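Local coordinates for shikimate 5-dehydrogenase AroE (5-dehydroshikimate reductase) (Mycobacterium tuberculosis, PDB 4P4G), which probably catalyses the NADP-dependent interconversion of 3-dehydroshikimate and shikimate, the fourth of seven steps towards chorismate, and is seen here with shikimate bound, at residues Ala117-Val122 with Gly140-Thr145; Glu186-Thr191 with Ala205-Leu210; Pro67-Ala72 with Gly126-Ala131; Ile15-Ser20 with Ala213-Trp218; Val147-Asp152 with Cys171-Gly176. All blocks are in the same frame, centred on the assembly; numbering follows the deposited sequence.

Contact 1 of 5, residues Ala117-Val122 with Gly140-Thr145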
# COMPACT_ATOMS: atom_id res chain seq x y z
N ALA A 117 5.33 -18.07 -2.24
CA ALA A 117 6.61 -18.75 -2.46
C ALA A 117 6.95 -19.04 -3.92
O ALA A 117 8.03 -19.57 -4.21
CB ALA A 117 6.66 -20.03 -1.64
N GLY A 118 6.03 -18.71 -4.82
CA GLY A 118 6.21 -19.08 -6.22
C GLY A 118 6.24 -17.90 -7.16
O GLY A 118 6.94 -16.92 -6.91
N HIS A 119 5.51 -18.01 -8.26
CA HIS A 119 5.48 -16.94 -9.25
C HIS A 119 4.42 -15.93 -8.87
O HIS A 119 3.32 -16.32 -8.46
CB HIS A 119 5.17 -17.52 -10.64
CG HIS A 119 6.00 -18.72 -10.98
ND1 HIS A 119 7.35 -18.64 -11.23
CD2 HIS A 119 5.66 -20.02 -11.13
CE1 HIS A 119 7.82 -19.85 -11.51
NE2 HIS A 119 6.81 -20.70 -11.46
N ALA A 120 4.72 -14.64 -9.00
CA ALA A 120 3.78 -13.60 -8.62
C ALA A 120 3.59 -12.60 -9.74
O ALA A 120 4.44 -12.48 -10.62
CB ALA A 120 4.26 -12.88 -7.36
N LEU A 121 2.48 -11.88 -9.69
CA LEU A 121 2.18 -10.82 -10.64
C LEU A 121 1.88 -9.56 -9.86
O LEU A 121 1.21 -9.60 -8.82
CB LEU A 121 0.94 -11.23 -11.45
CG LEU A 121 0.71 -10.85 -12.90
CD1 LEU A 121 1.87 -11.28 -13.74
CD2 LEU A 121 -0.54 -11.58 -13.37
N VAL A 122 2.38 -8.42 -10.33
CA VAL A 122 2.06 -7.13 -9.72
C VAL A 122 1.49 -6.26 -10.80
O VAL A 122 2.10 -6.11 -11.85
CB VAL A 122 3.32 -6.44 -9.13
CG1 VAL A 122 3.05 -4.96 -8.83
CG2 VAL A 122 3.81 -7.18 -7.89
N GLY A 140 9.29 -14.33 -0.04
CA GLY A 140 10.08 -15.38 -0.65
C GLY A 140 9.68 -15.83 -2.05
O GLY A 140 10.05 -16.94 -2.44
N VAL A 141 8.95 -15.01 -2.80
CA VAL A 141 8.55 -15.42 -4.16
C VAL A 141 9.77 -15.64 -5.08
O VAL A 141 10.82 -15.03 -4.88
CB VAL A 141 7.53 -14.44 -4.82
CG1 VAL A 141 6.29 -14.26 -3.92
CG2 VAL A 141 8.18 -13.11 -5.15
N THR A 142 9.64 -16.54 -6.05
CA THR A 142 10.80 -16.87 -6.90
C THR A 142 10.95 -15.88 -8.05
O THR A 142 12.07 -15.61 -8.53
CB THR A 142 10.72 -18.30 -7.47
OG1 THR A 142 9.50 -18.47 -8.21
CG2 THR A 142 10.78 -19.34 -6.35
N ASP A 143 9.84 -15.31 -8.51
CA ASP A 143 9.89 -14.40 -9.63
C ASP A 143 8.64 -13.55 -9.68
O ASP A 143 7.58 -13.96 -9.20
CB ASP A 143 10.07 -15.15 -10.95
CG ASP A 143 8.81 -15.82 -11.40
OD1 ASP A 143 8.46 -16.86 -10.82
OD2 ASP A 143 8.17 -15.30 -12.34
N ILE A 144 8.78 -12.34 -10.21
CA ILE A 144 7.68 -11.39 -10.27
C ILE A 144 7.54 -10.88 -11.69
O ILE A 144 8.52 -10.49 -12.32
CB ILE A 144 7.94 -10.20 -9.33
CG1 ILE A 144 7.88 -10.66 -7.87
CG2 ILE A 144 6.93 -9.06 -9.62
CD1 ILE A 144 8.45 -9.64 -6.87
N THR A 145 6.32 -10.89 -12.22
CA THR A 145 6.06 -10.23 -13.49
C THR A 145 5.31 -8.92 -13.20
O THR A 145 4.30 -8.93 -12.50
CB THR A 145 5.25 -11.14 -14.45
OG1 THR A 145 6.02 -12.32 -14.76
CG2 THR A 145 4.90 -10.42 -15.75
O HOH W 1 10.24 -19.62 -2.82
O HOH W 2 5.63 -14.34 -12.33

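Contact 2 of 5, residues Glu186-Thr191 with Ala205-Leu210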
# COMPACT_ATOMS: atom_id res chain seq x y z
N GLU A 186 0.93 -17.59 -9.09
CA GLU A 186 0.14 -18.13 -7.99
C GLU A 186 -0.49 -17.03 -7.15
O GLU A 186 -1.42 -17.28 -6.39
CB GLU A 186 1.02 -19.04 -7.14
CG GLU A 186 1.67 -20.15 -7.96
CD GLU A 186 2.98 -20.64 -7.37
OE1 GLU A 186 4.02 -20.51 -8.07
OE2 GLU A 186 2.97 -21.13 -6.22
N VAL A 187 0.01 -15.81 -7.30
CA VAL A 187 -0.51 -14.67 -6.55
C VAL A 187 -0.47 -13.43 -7.41
O VAL A 187 0.47 -13.23 -8.18
CB VAL A 187 0.23 -14.47 -5.20
CG1 VAL A 187 1.70 -14.24 -5.42
CG2 VAL A 187 -0.38 -13.34 -4.40
N LEU A 188 -1.50 -12.61 -7.29
CA LEU A 188 -1.60 -11.34 -8.00
C LEU A 188 -1.81 -10.22 -6.99
O LEU A 188 -2.74 -10.27 -6.18
CB LEU A 188 -2.78 -11.41 -8.97
CG LEU A 188 -3.27 -10.16 -9.69
CD1 LEU A 188 -2.16 -9.62 -10.53
CD2 LEU A 188 -4.50 -10.50 -10.55
N VAL A 189 -0.95 -9.20 -7.02
CA VAL A 189 -1.19 -8.01 -6.22
C VAL A 189 -1.55 -6.87 -7.15
O VAL A 189 -0.74 -6.47 -8.00
CB VAL A 189 0.02 -7.62 -5.36
CG1 VAL A 189 -0.32 -6.37 -4.54
CG2 VAL A 189 0.45 -8.79 -4.46
N SER A 190 -2.76 -6.34 -7.01
CA SER A 190 -3.22 -5.28 -7.92
C SER A 190 -3.16 -3.90 -7.29
O SER A 190 -3.78 -3.65 -6.25
CB SER A 190 -4.65 -5.55 -8.39
OG SER A 190 -5.07 -4.50 -9.26
N THR A 191 -2.43 -2.99 -7.93
CA THR A 191 -2.34 -1.62 -7.43
C THR A 191 -2.93 -0.59 -8.39
O THR A 191 -2.75 0.62 -8.20
CB THR A 191 -0.89 -1.23 -7.04
OG1 THR A 191 -0.09 -1.05 -8.22
CG2 THR A 191 -0.24 -2.30 -6.16
N ALA A 205 -8.80 -13.50 -13.98
CA ALA A 205 -9.68 -14.22 -13.05
C ALA A 205 -9.12 -15.56 -12.60
O ALA A 205 -9.50 -16.08 -11.54
CB ALA A 205 -11.06 -14.41 -13.66
N ALA A 206 -8.24 -16.13 -13.41
CA ALA A 206 -7.68 -17.46 -13.16
C ALA A 206 -6.59 -17.50 -12.09
O ALA A 206 -6.07 -18.58 -11.79
CB ALA A 206 -7.17 -18.06 -14.46
N ILE A 207 -6.24 -16.36 -11.52
CA ILE A 207 -5.17 -16.32 -10.51
C ILE A 207 -5.66 -16.98 -9.22
O ILE A 207 -6.81 -16.75 -8.80
CB ILE A 207 -4.69 -14.88 -10.24
CG1 ILE A 207 -3.33 -14.87 -9.54
CG2 ILE A 207 -5.70 -14.08 -9.43
CD1 ILE A 207 -2.17 -15.05 -10.49
N PRO A 208 -4.81 -17.81 -8.59
CA PRO A 208 -5.23 -18.52 -7.38
C PRO A 208 -5.47 -17.62 -6.17
O PRO A 208 -6.33 -17.94 -5.32
CB PRO A 208 -4.04 -19.46 -7.11
CG PRO A 208 -3.39 -19.64 -8.45
CD PRO A 208 -3.53 -18.31 -9.12
N VAL A 209 -4.71 -16.53 -6.05
CA VAL A 209 -4.83 -15.61 -4.92
C VAL A 209 -4.73 -14.18 -5.44
O VAL A 209 -3.83 -13.86 -6.24
CB VAL A 209 -3.70 -15.81 -3.89
CG1 VAL A 209 -3.87 -14.86 -2.70
CG2 VAL A 209 -3.63 -17.24 -3.41
N LEU A 210 -5.64 -13.32 -4.99
CA LEU A 210 -5.65 -11.91 -5.35
C LEU A 210 -5.58 -11.05 -4.11
O LEU A 210 -6.41 -11.20 -3.19
CB LEU A 210 -6.94 -11.54 -6.09
CG LEU A 210 -7.30 -10.04 -6.12
CD1 LEU A 210 -6.33 -9.26 -7.01
CD2 LEU A 210 -8.75 -9.82 -6.57

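Contact 3 of 5, residues Pro67-Ala72 with Gly126-Ala131. With SKM ((3R,4S,5R)-3,4,5-trihydroxycyclohex-1-ene-1-carboxylic acid), chain C.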
# COMPACT_ATOMS: atom_id res chain seq x y z
N PRO A 67 -2.27 10.59 -4.41
CA PRO A 67 -1.12 10.39 -5.28
C PRO A 67 0.21 10.89 -4.70
O PRO A 67 1.10 11.22 -5.48
CB PRO A 67 -1.47 11.27 -6.48
CG PRO A 67 -2.10 12.47 -5.82
CD PRO A 67 -2.91 11.90 -4.66
N GLY A 68 0.36 10.91 -3.38
CA GLY A 68 1.50 11.60 -2.80
C GLY A 68 2.70 10.81 -2.33
O GLY A 68 3.59 11.38 -1.71
N LYS A 69 2.76 9.50 -2.60
CA LYS A 69 3.83 8.68 -2.01
C LYS A 69 5.25 8.98 -2.51
O LYS A 69 6.21 8.84 -1.75
CB LYS A 69 3.51 7.19 -2.11
CG LYS A 69 2.22 6.84 -1.37
CD LYS A 69 1.90 5.35 -1.49
CE LYS A 69 0.66 5.02 -0.67
NZ LYS A 69 0.33 3.56 -0.74
N PHE A 70 5.39 9.40 -3.76
CA PHE A 70 6.71 9.82 -4.25
C PHE A 70 7.08 11.19 -3.69
O PHE A 70 8.21 11.42 -3.25
CB PHE A 70 6.74 9.80 -5.79
CG PHE A 70 6.53 8.43 -6.37
CD1 PHE A 70 7.49 7.45 -6.23
CD2 PHE A 70 5.36 8.13 -7.07
CE1 PHE A 70 7.29 6.17 -6.77
CE2 PHE A 70 5.16 6.86 -7.62
CZ PHE A 70 6.12 5.88 -7.47
N ALA A 71 6.10 12.09 -3.65
CA ALA A 71 6.31 13.42 -3.09
C ALA A 71 6.71 13.32 -1.61
O ALA A 71 7.55 14.09 -1.14
CB ALA A 71 5.07 14.27 -3.25
N ALA A 72 6.10 12.39 -0.89
CA ALA A 72 6.38 12.20 0.54
C ALA A 72 7.83 11.80 0.76
O ALA A 72 8.49 12.32 1.66
CB ALA A 72 5.43 11.16 1.16
N GLY A 126 2.45 2.65 -9.92
CA GLY A 126 2.27 3.78 -9.02
C GLY A 126 3.03 3.61 -7.72
O GLY A 126 3.91 2.75 -7.61
N GLY A 127 2.71 4.44 -6.73
CA GLY A 127 3.47 4.48 -5.50
C GLY A 127 3.39 3.25 -4.61
O GLY A 127 4.24 3.05 -3.74
N THR A 128 2.36 2.42 -4.81
CA THR A 128 2.20 1.20 -4.02
C THR A 128 2.87 0.01 -4.72
O THR A 128 3.24 -0.98 -4.08
CB THR A 128 0.70 0.91 -3.78
OG1 THR A 128 0.09 2.05 -3.17
CG2 THR A 128 0.53 -0.30 -2.87
N ALA A 129 3.06 0.11 -6.03
CA ALA A 129 3.68 -0.99 -6.77
C ALA A 129 5.07 -1.44 -6.29
O ALA A 129 5.33 -2.64 -6.21
CB ALA A 129 3.71 -0.69 -8.28
N PRO A 130 5.99 -0.50 -5.99
CA PRO A 130 7.28 -1.00 -5.51
C PRO A 130 7.19 -1.65 -4.13
O PRO A 130 7.97 -2.55 -3.85
CB PRO A 130 8.17 0.24 -5.49
CG PRO A 130 7.22 1.40 -5.45
CD PRO A 130 5.99 0.96 -6.18
N ALA A 131 6.26 -1.20 -3.29
CA ALA A 131 6.03 -1.86 -2.01
C ALA A 131 5.53 -3.28 -2.21
O ALA A 131 5.88 -4.18 -1.45
CB ALA A 131 5.06 -1.07 -1.16
O12 SKM C . -0.46 3.23 2.55
C8 SKM C . -1.81 3.43 2.98
C6 SKM C . -2.71 3.23 1.79
O7 SKM C . -2.23 3.94 0.66
C5 SKM C . -4.02 3.72 2.11
C4 SKM C . -4.36 4.50 3.14
C1 SKM C . -5.81 4.92 3.30
O2 SKM C . -6.15 5.58 4.29
O3 SKM C . -6.67 4.61 2.45
C10 SKM C . -3.34 4.99 4.20
C9 SKM C . -1.91 4.79 3.60
O11 SKM C . -1.04 4.89 4.67

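Contact 4 of 5, residues Ile15-Ser20 with Ala213-Trp218. With SKM ((3R,4S,5R)-3,4,5-trihydroxycyclohex-1-ene-1-carboxylic acid), chain C.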
# COMPACT_ATOMS: atom_id res chain seq x y z
N ILE A 15 -9.78 11.57 -0.78
CA ILE A 15 -9.42 11.12 0.57
C ILE A 15 -10.65 10.79 1.43
O ILE A 15 -10.54 10.12 2.46
CB ILE A 15 -8.54 12.18 1.29
CG1 ILE A 15 -7.82 11.56 2.50
CG2 ILE A 15 -9.37 13.39 1.71
CD1 ILE A 15 -6.86 10.44 2.13
N ALA A 16 -11.83 11.21 0.99
CA ALA A 16 -13.02 11.09 1.82
C ALA A 16 -13.33 9.64 2.22
O ALA A 16 -13.87 9.39 3.29
CB ALA A 16 -14.23 11.72 1.12
N HIS A 17 -12.97 8.69 1.35
CA HIS A 17 -13.22 7.26 1.55
C HIS A 17 -12.30 6.60 2.58
O HIS A 17 -12.55 5.46 2.98
CB HIS A 17 -12.97 6.53 0.24
CG HIS A 17 -11.52 6.47 -0.14
ND1 HIS A 17 -10.86 7.54 -0.72
CD2 HIS A 17 -10.59 5.50 0.02
CE1 HIS A 17 -9.59 7.22 -0.91
NE2 HIS A 17 -9.40 5.99 -0.47
N SER A 18 -11.24 7.28 3.00
CA SER A 18 -10.20 6.60 3.78
C SER A 18 -10.72 6.06 5.09
O SER A 18 -11.40 6.77 5.82
CB SER A 18 -9.02 7.53 4.05
OG SER A 18 -8.09 6.90 4.92
N ARG A 19 -10.41 4.79 5.39
CA ARG A 19 -10.75 4.20 6.68
C ARG A 19 -9.55 4.20 7.65
O ARG A 19 -9.61 3.56 8.70
CB ARG A 19 -11.29 2.78 6.52
CG ARG A 19 -12.48 2.62 5.59
CD ARG A 19 -13.59 3.60 5.88
NE ARG A 19 -14.89 3.12 5.42
CZ ARG A 19 -15.32 3.17 4.16
NH1 ARG A 19 -14.55 3.68 3.20
NH2 ARG A 19 -16.53 2.71 3.86
N SER A 20 -8.48 4.89 7.30
CA SER A 20 -7.36 5.06 8.23
C SER A 20 -7.74 5.68 9.58
O SER A 20 -7.24 5.22 10.61
CB SER A 20 -6.22 5.87 7.61
OG SER A 20 -5.41 5.03 6.82
N ALA A 213 -5.41 -3.80 -3.68
CA ALA A 213 -5.16 -2.64 -2.81
C ALA A 213 -6.40 -1.78 -2.59
O ALA A 213 -6.50 -1.06 -1.59
CB ALA A 213 -4.02 -1.80 -3.38
N ILE A 214 -7.35 -1.87 -3.51
CA ILE A 214 -8.59 -1.10 -3.44
C ILE A 214 -9.52 -1.65 -2.34
O ILE A 214 -9.61 -2.88 -2.17
CB ILE A 214 -9.35 -1.14 -4.79
CG1 ILE A 214 -8.52 -0.52 -5.91
CG2 ILE A 214 -10.72 -0.45 -4.66
CD1 ILE A 214 -8.12 0.92 -5.67
N TYR A 215 -10.19 -0.78 -1.60
CA TYR A 215 -11.19 -1.24 -0.65
C TYR A 215 -12.53 -0.52 -0.72
O TYR A 215 -13.48 -0.91 -0.06
CB TYR A 215 -10.63 -1.27 0.79
CG TYR A 215 -10.19 0.07 1.38
CD1 TYR A 215 -11.11 0.96 1.90
CD2 TYR A 215 -8.85 0.39 1.45
CE1 TYR A 215 -10.71 2.17 2.46
CE2 TYR A 215 -8.42 1.60 2.01
CZ TYR A 215 -9.36 2.47 2.51
OH TYR A 215 -8.95 3.66 3.07
N ASP A 216 -12.62 0.54 -1.53
CA ASP A 216 -13.86 1.32 -1.62
C ASP A 216 -13.89 1.97 -3.00
O ASP A 216 -12.96 2.68 -3.36
CB ASP A 216 -13.88 2.38 -0.51
CG ASP A 216 -15.27 3.01 -0.31
OD1 ASP A 216 -16.17 2.81 -1.15
OD2 ASP A 216 -15.45 3.72 0.70
N PRO A 217 -14.94 1.69 -3.80
CA PRO A 217 -16.02 0.75 -3.48
C PRO A 217 -15.58 -0.71 -3.55
O PRO A 217 -14.56 -1.03 -4.14
CB PRO A 217 -17.10 1.05 -4.54
CG PRO A 217 -16.39 1.78 -5.63
CD PRO A 217 -15.23 2.49 -5.00
N TRP A 218 -16.35 -1.57 -2.90
CA TRP A 218 -16.02 -2.97 -2.85
C TRP A 218 -17.30 -3.77 -3.09
O TRP A 218 -18.37 -3.37 -2.63
CB TRP A 218 -15.43 -3.31 -1.47
CG TRP A 218 -14.93 -4.69 -1.39
CD1 TRP A 218 -15.54 -5.76 -0.80
CD2 TRP A 218 -13.71 -5.19 -1.97
NE1 TRP A 218 -14.77 -6.88 -0.97
CE2 TRP A 218 -13.65 -6.56 -1.68
CE3 TRP A 218 -12.67 -4.60 -2.70
CZ2 TRP A 218 -12.58 -7.36 -2.10
CZ3 TRP A 218 -11.61 -5.39 -3.11
CH2 TRP A 218 -11.57 -6.76 -2.81
O12 SKM C . -0.46 3.23 2.55
C8 SKM C . -1.81 3.43 2.98
C6 SKM C . -2.71 3.23 1.79
O7 SKM C . -2.23 3.94 0.66
C5 SKM C . -4.02 3.72 2.11
C4 SKM C . -4.36 4.50 3.14
C1 SKM C . -5.81 4.92 3.30
O2 SKM C . -6.15 5.58 4.29
O3 SKM C . -6.67 4.61 2.45
C10 SKM C . -3.34 4.99 4.20
C9 SKM C . -1.91 4.79 3.60
O11 SKM C . -1.04 4.89 4.67

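Contact 5 of 5, residues Val147-Asp152 with Cys171-Gly176. With SO4 (sulfate ion), chain J.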
# COMPACT_ATOMS: atom_id res chain seq x y z
N VAL A 147 3.08 -5.92 -14.58
CA VAL A 147 2.19 -5.58 -15.69
C VAL A 147 1.73 -4.15 -15.46
O VAL A 147 1.08 -3.86 -14.47
CB VAL A 147 0.94 -6.49 -15.72
CG1 VAL A 147 0.12 -6.21 -16.97
CG2 VAL A 147 1.33 -7.96 -15.68
N ALA A 148 2.05 -3.25 -16.37
CA ALA A 148 1.64 -1.86 -16.19
C ALA A 148 1.45 -1.19 -17.53
O ALA A 148 1.90 -1.69 -18.56
CB ALA A 148 2.65 -1.10 -15.35
N ARG A 149 0.78 -0.04 -17.50
CA ARG A 149 0.57 0.75 -18.71
C ARG A 149 1.81 1.56 -19.03
O ARG A 149 2.10 1.86 -20.19
CB ARG A 149 -0.64 1.68 -18.55
CG ARG A 149 -1.97 0.95 -18.38
CD ARG A 149 -3.10 1.93 -18.12
NE ARG A 149 -3.10 2.41 -16.74
CZ ARG A 149 -3.90 3.37 -16.29
NH1 ARG A 149 -4.75 3.96 -17.11
NH2 ARG A 149 -3.84 3.73 -15.01
N ASN A 150 2.56 1.93 -17.99
CA ASN A 150 3.75 2.76 -18.17
C ASN A 150 5.01 1.91 -18.21
O ASN A 150 5.54 1.53 -17.17
CB ASN A 150 3.83 3.80 -17.05
CG ASN A 150 4.91 4.84 -17.28
OD1 ASN A 150 5.99 4.54 -17.79
ND2 ASN A 150 4.61 6.08 -16.92
N SER A 151 5.51 1.63 -19.41
CA SER A 151 6.64 0.71 -19.56
C SER A 151 7.96 1.24 -19.01
O SER A 151 8.82 0.46 -18.58
CB SER A 151 6.81 0.29 -21.03
OG SER A 151 7.14 1.40 -21.84
N ASP A 152 8.15 2.56 -19.00
CA ASP A 152 9.37 3.14 -18.43
C ASP A 152 9.41 2.97 -16.91
O ASP A 152 10.45 2.65 -16.34
CB ASP A 152 9.49 4.61 -18.81
CG ASP A 152 9.65 4.83 -20.31
OD1 ASP A 152 10.27 3.97 -20.98
OD2 ASP A 152 9.15 5.86 -20.81
N CYS A 171 5.59 -7.22 -18.48
CA CYS A 171 4.63 -7.71 -19.45
C CYS A 171 3.59 -6.63 -19.73
O CYS A 171 2.95 -6.13 -18.81
CB CYS A 171 3.93 -8.96 -18.91
SG CYS A 171 2.65 -9.66 -20.00
N ALA A 172 3.44 -6.24 -20.99
CA ALA A 172 2.43 -5.24 -21.36
C ALA A 172 1.03 -5.79 -21.15
O ALA A 172 0.79 -7.00 -21.29
CB ALA A 172 2.63 -4.80 -22.80
N PHE A 173 0.09 -4.91 -20.82
CA PHE A 173 -1.31 -5.31 -20.65
C PHE A 173 -1.93 -5.86 -21.93
O PHE A 173 -2.71 -6.81 -21.88
CB PHE A 173 -2.15 -4.10 -20.21
CG PHE A 173 -2.31 -3.97 -18.73
CD1 PHE A 173 -3.06 -4.89 -18.00
CD2 PHE A 173 -1.73 -2.90 -18.06
CE1 PHE A 173 -3.20 -4.76 -16.63
CE2 PHE A 173 -1.88 -2.76 -16.68
CZ PHE A 173 -2.61 -3.69 -15.97
N ASP A 174 -1.61 -5.24 -23.06
CA ASP A 174 -2.42 -5.39 -24.26
C ASP A 174 -1.79 -6.15 -25.43
O ASP A 174 -2.45 -6.36 -26.45
CB ASP A 174 -2.83 -4.00 -24.77
CG ASP A 174 -3.65 -3.22 -23.76
OD1 ASP A 174 -4.56 -3.81 -23.15
OD2 ASP A 174 -3.36 -2.02 -23.58
N SER A 175 -0.53 -6.54 -25.31
CA SER A 175 0.17 -7.07 -26.49
C SER A 175 0.08 -8.59 -26.66
O SER A 175 0.52 -9.12 -27.68
CB SER A 175 1.62 -6.58 -26.54
OG SER A 175 2.33 -6.95 -25.38
N GLY A 176 -0.50 -9.28 -25.68
CA GLY A 176 -0.80 -10.69 -25.86
C GLY A 176 -0.10 -11.64 -24.91
O GLY A 176 -0.21 -12.86 -25.05
S SO4 J . 0.03 2.00 -14.54
O1 SO4 J . -0.67 0.79 -14.96
O2 SO4 J . 1.38 2.06 -15.12
O3 SO4 J . -0.72 3.17 -15.00
O4 SO4 J . 0.11 2.09 -13.07
O HOH W 3 1.26 -2.16 -20.90

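Contact 1 of 5, residues Ala117-Val122 with Gly140-Thr145
The His119 ring meets the Asp143 carboxylate at one edge, OD1 lying near the ring plane beside ND1, and the two flat groups are turned 63° against each other. Modelled ND1 and OD1 are too close for a meaningful bond, so the exact pose of this partly exposed pair is unsure. Behind it the backbones run parallel. Ala120 N donates to Asp143 O at 2.9 Å, Thr145 N to Ala120 O at 2.9 Å, nearly straight at 168°, and Val122 N to Thr145 O nearly along the carbonyl axis. Ahead of the strands, Thr142 N reaches Gly118 O (2.9 Å) from above the carbonyl plane. On the face of His119, Leu121 and Thr145 point the same way, with Leu121 CD1 pressed tightly on Thr145 CB at 3.5 Å. On the other face Ala120 and Ile144 meet Leu136 of the helix 129-139 that connects the strands in a beta-alpha-beta unit. One water donates to Ala120 O and to Asp143 OD2 (2.7 Å) and accepts from Thr145 OG1 at 3.2 Å. Ala120 O is thus gripped by a peptide N-H and a water, and the pairing rests on regular main-chain bonds rather than on the uncertain polar pair at its margin.

Contact 2 of 5, residues Glu186-Thr191 with Ala205-Leu210
Leu188 lays its CB against Ile207 CG1 at 3.5 Å, the two side chains crossing at about a right angle. Leu188 CG stands anti to its backbone N (chi1 170°), and from there CD2 reaches Ile207 CG2 at 3.9 Å. Leu210 holds nearly the same torsion (161°), so the two leucines lie alongside each other on one face of the sheet, with Leu210 CD1 4.2 Å from Leu188 CG. Ile207 comes from the loop before the strand; its CD1 extends along the Val187 backbone, while the Pro208 ring rests on Glu186 O, CB to O 3.5 Å. On the opposite face Val187 CG2 touches Val209 CB obliquely. The main chains are joined by Leu188 N to Val209 O, 2.8 Å, the donor N sitting nearly on the extension of the C=O axis. Val209 O is also approached by Val187 CA at 3.4 Å, as is usual for neighbouring parallel strands. Strand 187-190 is flanked on its other edge by strand 119-123, where Glu186 OE1 accepts from His119 N. Helix 221-229 covers Ile207 and Leu210 through Val226 and Leu222, whereas Leu113 of helix 105-113 packs on Val187 and Val209.

Contact 3 of 5, residues Pro67-Ala72 with Gly126-Ala131
This is a small polar contact across the cleft between the two domains of the enzyme: the start of helix 69-75, in the substrate-binding domain, faces the glycine-rich turn leading into helix 129-139 of the nucleotide-binding domain. Lys69 carries it. Its CG is anti to the carbonyl carbon (chi1 -60°) and the chain beyond is fully extended, so that it passes alongside Gly127, with CD 4.0 Å from Gly127 O, and delivers NZ into the substrate pocket. There NZ donates to Thr128 OG1 at 2.9 Å and, tip to tip, to the shikimate hydroxyl O7 at 2.9 Å; a weak bond of 3.4 Å joins NZ to O12, so the ammonium spans two neighbouring hydroxyls of the ligand. A salt bridge to Asp105 OD2 completes its surroundings and would be expected to stabilise the positive charge. One residue on, Phe70 brings CE2 and CZ up to the turn, the backbone meeting the ring obliquely: CE2 comes within 3.6 Å of Gly127 N, and CZ within 3.8 Å of Gly126 O. Gly127 has no side chain between its backbone and Lys69, and the CA atoms of the two residues approach to 5.5 Å. The turn folds back on itself through Ala129 N to Gly126 O, and Gly126 and Ala129 fit a Rossmann-type GxGxxA pattern, consistent with NADP binding. Lys69 also pairs through its backbone with Ala89, Ser88 OG bonds Gly127 O, and on the far side Ala129 and Pro130 pack on helix 151-163 at Leu157.

Contact 4 of 5, residues Ile15-Ser20 with Ala213-Trp218
Arg19 sets out from a CB that lies beside Tyr215 CE1, and its CG, anti to the carbonyl carbon, comes closest to that ring, 3.6 Å from CE1. A bend at chi2 (-50°) then turns the chain so that NH1 at the tip reaches Asp216. The salt bridge from NH1 to Asp216 OD2 is 2.7 Å long and almost perfectly straight (178°); OD2 lies in the guanidinium plane and offers its anti lone pair. NH1 also donates to His17 O at 2.7 Å, on a carbonyl lone pair, so two oxygens fix the rotation of the group. Salt bridge and ring together join a loop of the substrate-binding domain, which leads into helix 20-30, to the loop after strand 209-212 of the nucleotide-binding domain, beside the carboxylate end of shikimate. Within the first loop a type I turn runs from Ile15 to Ser18, and Ser18 OG accepts from Ser20 N at 3.1 Å in an ST turn. Tyr215 OH, reaching across from the nucleotide-binding domain, is gripped twice: Arg19 N donates to it at 3.0 Å (163°), while OH itself donates to carboxylate oxygen O3 of shikimate at 2.5 Å. The other oxygen, O2, takes bonds from Ser18 OG, very short at 2.4 Å, and from Ser20 OG at 2.7 Å. The His17 ring lies obliquely to that of Tyr215, its CD2 near the hydroxyl.

Contact 5 of 5, residues Val147-Asp152 with Cys171-Gly176
Apolar packing centres on the Phe173 ring. Val147 CG1, anti to its backbone N (chi1 -174°), sits over one face in a CH-pi contact, 3.5 Å from the ring centroid and only 9° off the normal. The backbone passes obliquely by the ring, Ala148 C 3.6 Å from Phe173 CD2, and Arg149 N stands at the edge in plane. Tyr200 stacks on Phe173 from outside the two segments. Direct main-chain contact is reduced to Val147 CA approaching Cys171 O at 3.3 Å, a CA-H...O contact, where the chains splay apart. Water takes over beyond that point, donating to Ala148 O at 2.5 Å and accepting from Phe173 N at 3.0 Å. Hydrogen bonds to an anion run from segment 147-152 to a sulfate, probably from the crystallisation liquor, whose O1 accepts a nearly straight bond (169°) from Arg149 N at 3.0 Å and whose O2 accepts from Asn150 N at 3.1 Å. Arg149 bends at chi3 so that NE adds weak bonds, and Ser125 OG also binds the ion. Asn150 caps helix 151-163 through Lys153 N. Such an anion site, after the second strand of a Rossmann beta-alpha-beta unit and at a helix start, is consistent with the place where NADP-dependent relatives hold the 2'-phosphate on the adenosine ribose of NADP.

Contacts 1, 2 and 5 belong to one parallel sheet: contact 1 shares strand 143-148 with contact 5, while strands 119-123 and 187-190 pair side by side, His119 O and Leu121 O probably accepting from Glu186 N and Val189 N. Contacts 2 and 5 are mostly buried, contact 1 partly so; regular main-chain bonds dominate contact 1, apolar side chains contact 2, and an aromatic ring and water the fraying end in contact 5. Contacts 3 and 4 instead bridge the two domains through polar and charged groups, touching the hydroxyl and carboxylate ends of the same shikimate from places about 16 Å apart, centre to centre. Contact 3 is the more superficial of the two.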